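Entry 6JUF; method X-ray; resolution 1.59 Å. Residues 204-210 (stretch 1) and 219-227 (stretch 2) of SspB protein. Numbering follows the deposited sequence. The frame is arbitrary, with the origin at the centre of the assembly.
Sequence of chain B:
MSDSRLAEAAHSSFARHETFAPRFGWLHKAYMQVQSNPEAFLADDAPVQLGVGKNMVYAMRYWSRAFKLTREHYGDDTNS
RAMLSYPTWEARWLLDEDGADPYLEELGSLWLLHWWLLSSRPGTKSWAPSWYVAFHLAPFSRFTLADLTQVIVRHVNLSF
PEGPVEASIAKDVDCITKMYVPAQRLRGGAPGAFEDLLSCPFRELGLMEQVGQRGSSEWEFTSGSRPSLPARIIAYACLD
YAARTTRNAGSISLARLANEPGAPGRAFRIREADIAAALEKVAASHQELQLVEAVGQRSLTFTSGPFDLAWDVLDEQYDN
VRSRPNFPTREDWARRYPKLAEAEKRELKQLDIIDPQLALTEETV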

# COMPACT_ATOMS: atom_id res chain seq x y z
N GLU B 204 -2.94 -7.02 1.32
CA GLU B 204 -3.94 -7.12 0.27
C GLU B 204 -4.04 -8.49 -0.34
O GLU B 204 -5.04 -8.76 -1.02
CB GLU B 204 -3.69 -6.11 -0.88
CG GLU B 204 -3.95 -4.71 -0.42
CD GLU B 204 -4.55 -3.87 -1.55
OE1 GLU B 204 -4.00 -2.82 -1.86
OE2 GLU B 204 -5.59 -4.29 -2.10
N LEU B 205 -3.05 -9.35 -0.10
CA LEU B 205 -3.06 -10.73 -0.66
C LEU B 205 -4.08 -11.60 0.06
O LEU B 205 -4.41 -12.66 -0.46
CB LEU B 205 -1.65 -11.38 -0.66
CG LEU B 205 -0.56 -10.54 -1.37
CD1 LEU B 205 0.76 -11.31 -1.33
CD2 LEU B 205 -1.00 -10.11 -2.80
N GLY B 206 -4.59 -11.13 1.23
CA GLY B 206 -5.57 -11.93 1.99
C GLY B 206 -5.11 -13.34 2.37
O GLY B 206 -5.94 -14.27 2.41
N LEU B 207 -3.82 -13.52 2.62
CA LEU B 207 -3.25 -14.88 2.93
C LEU B 207 -3.45 -15.34 4.35
O LEU B 207 -3.30 -16.50 4.60
CB LEU B 207 -1.74 -14.93 2.59
CG LEU B 207 -1.44 -15.13 1.10
CD1 LEU B 207 0.02 -14.73 0.84
CD2 LEU B 207 -1.72 -16.60 0.73
N MET B 208 -3.65 -14.42 5.31
CA MET B 208 -3.66 -14.86 6.73
C MET B 208 -4.77 -14.09 7.41
O MET B 208 -5.04 -12.91 7.08
CB MET B 208 -2.32 -14.54 7.41
CG MET B 208 -2.03 -15.33 8.69
SD MET B 208 -0.40 -14.85 9.27
CE MET B 208 -0.61 -15.08 11.06
N GLU B 209 -5.43 -14.72 8.37
CA GLU B 209 -6.53 -14.08 9.07
C GLU B 209 -6.55 -14.52 10.53
O GLU B 209 -6.03 -15.58 10.90
CB GLU B 209 -7.87 -14.41 8.36
CG GLU B 209 -9.17 -13.84 8.97
CD GLU B 209 -9.16 -12.30 9.06
OE1 GLU B 209 -8.44 -11.72 9.88
OE2 GLU B 209 -9.94 -11.67 8.30
N GLN B 210 -7.13 -13.65 11.35
CA GLN B 210 -7.40 -13.94 12.74
C GLN B 210 -8.59 -14.89 12.84
O GLN B 210 -9.59 -14.73 12.11
CB GLN B 210 -7.71 -12.59 13.41
CG GLN B 210 -8.42 -12.74 14.72
CD GLN B 210 -7.64 -13.49 15.75
OE1 GLN B 210 -8.25 -14.23 16.53
NE2 GLN B 210 -6.32 -13.29 15.81
N TRP B 219 -4.79 -17.83 14.66
CA TRP B 219 -4.64 -17.31 13.29
C TRP B 219 -4.62 -18.47 12.32
O TRP B 219 -4.42 -19.63 12.70
CB TRP B 219 -3.33 -16.60 13.09
CG TRP B 219 -3.09 -15.57 14.15
CD1 TRP B 219 -2.53 -15.75 15.40
CD2 TRP B 219 -3.43 -14.16 14.06
NE1 TRP B 219 -2.49 -14.56 16.08
CE2 TRP B 219 -3.01 -13.56 15.32
CE3 TRP B 219 -4.01 -13.36 13.10
CZ2 TRP B 219 -3.19 -12.20 15.60
CZ3 TRP B 219 -4.21 -11.98 13.36
CH2 TRP B 219 -3.78 -11.41 14.59
N GLU B 220 -4.85 -18.17 11.04
CA GLU B 220 -4.74 -19.23 10.04
C GLU B 220 -4.38 -18.69 8.67
O GLU B 220 -4.76 -17.55 8.33
CB GLU B 220 -6.01 -20.05 9.96
CG GLU B 220 -7.22 -19.32 9.44
CD GLU B 220 -8.46 -20.19 9.46
OE1 GLU B 220 -9.48 -19.68 9.06
OE2 GLU B 220 -8.43 -21.36 9.90
N PHE B 221 -3.66 -19.50 7.90
CA PHE B 221 -3.51 -19.23 6.50
C PHE B 221 -4.88 -19.50 5.87
O PHE B 221 -5.58 -20.45 6.23
CB PHE B 221 -2.29 -19.95 5.86
CG PHE B 221 -0.97 -19.46 6.39
CD1 PHE B 221 -0.62 -18.09 6.24
CD2 PHE B 221 -0.10 -20.29 7.10
CE1 PHE B 221 0.57 -17.59 6.77
CE2 PHE B 221 1.11 -19.81 7.58
CZ PHE B 221 1.43 -18.45 7.43
N THR B 222 -5.28 -18.66 4.94
CA THR B 222 -6.62 -18.76 4.34
C THR B 222 -6.64 -19.77 3.19
O THR B 222 -5.60 -20.19 2.70
CB THR B 222 -7.10 -17.41 3.80
OG1 THR B 222 -6.17 -16.98 2.80
CG2 THR B 222 -7.17 -16.36 4.92
N SER B 223 -7.83 -20.18 2.77
CA SER B 223 -7.90 -21.14 1.65
C SER B 223 -8.99 -20.91 0.62
O SER B 223 -9.38 -21.84 -0.09
CB SER B 223 -7.92 -22.61 2.14
OG SER B 223 -8.87 -22.74 3.15
N GLY B 224 -9.50 -19.70 0.51
CA GLY B 224 -10.41 -19.43 -0.64
C GLY B 224 -9.77 -19.26 -2.03
O GLY B 224 -8.58 -19.59 -2.29
N SER B 225 -10.57 -18.77 -2.97
CA SER B 225 -10.06 -18.53 -4.32
C SER B 225 -9.33 -17.18 -4.29
O SER B 225 -9.48 -16.39 -3.34
CB SER B 225 -11.18 -18.49 -5.33
OG SER B 225 -11.92 -17.29 -5.18
N ARG B 226 -8.54 -16.92 -5.32
CA ARG B 226 -7.59 -15.78 -5.28
C ARG B 226 -7.74 -14.94 -6.56
O ARG B 226 -6.91 -15.03 -7.45
CB ARG B 226 -6.15 -16.28 -5.17
CG ARG B 226 -5.91 -17.31 -4.08
CD ARG B 226 -5.20 -16.77 -2.89
NE ARG B 226 -5.00 -17.81 -1.89
CZ ARG B 226 -5.48 -17.77 -0.65
NH1 ARG B 226 -6.13 -16.71 -0.21
NH2 ARG B 226 -5.27 -18.78 0.19
N PRO B 227 -8.78 -14.12 -6.62
CA PRO B 227 -8.99 -13.30 -7.81
C PRO B 227 -7.90 -12.30 -8.11
O PRO B 227 -7.71 -11.96 -9.29
CB PRO B 227 -10.33 -12.58 -7.54
CG PRO B 227 -10.42 -12.59 -6.02
CD PRO B 227 -9.86 -13.93 -5.62
O HOH W 1 -6.50 -14.02 -1.35

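The most distinctive feature of this contact is a polar knot just beyond the end of a short β-ladder, where Thr222 and Arg226 hold the turn that leads into the first strand. Thr222 OG1 donates a hydrogen bond to Gly206 O (2.7 Å) and at the same time accepts one from Arg226 NH1 (3.0 Å), so a single hydroxyl links the carbonyl of one stretch to the guanidinium of the other. Arg226 NH2 also donates to Thr222 O (2.9 Å), a bond within the second stretch that closes the loop between the two residues. A water extends the network: it donates to Leu205 O (2.6 Å) and accepts from Arg226 NH1 (2.9 Å), bridging two groups that lie 4.4 Å apart. Leu207 CD2 lies over one face of the guanidinium, 4.2 Å from Arg226 CZ, and so covers the charged group with an apolar surface. Gly206 adopts a positive phi of 57°, a conformation that favours glycine.

From here the chains run antiparallel, at 157°. Thr222 N donates to Leu207 O (2.9 Å), and Glu209 and Glu220 form the hydrogen-bonded pair, with Glu209 N to Glu220 O at 2.9 Å and Glu220 N to Glu209 O at 2.8 Å. Met208 with Phe221 and Gln210 with Trp219 are the flanking non-hydrogen-bonded pairs; at these pairs CA-H groups point toward the facing strand and make CA-H...O contacts, such as Met208 CA to Glu220 O (3.3 Å).

Side-chain chemistry differs between the two faces of the ladder. On the face shared by Met208, Gln210, Trp219 and Phe221, the extended methionine reaches both aromatic residues: Met208 CE packs 3.7 Å from Trp219 CB, while Met208 SD approaches Phe221 CE1 obliquely at 3.8 Å. The Gln210 side chain ends over one face of the indole. Glu209 and Glu220 occupy the other face, where Glu209 CB meets Thr222 CG2 at 4.0 Å.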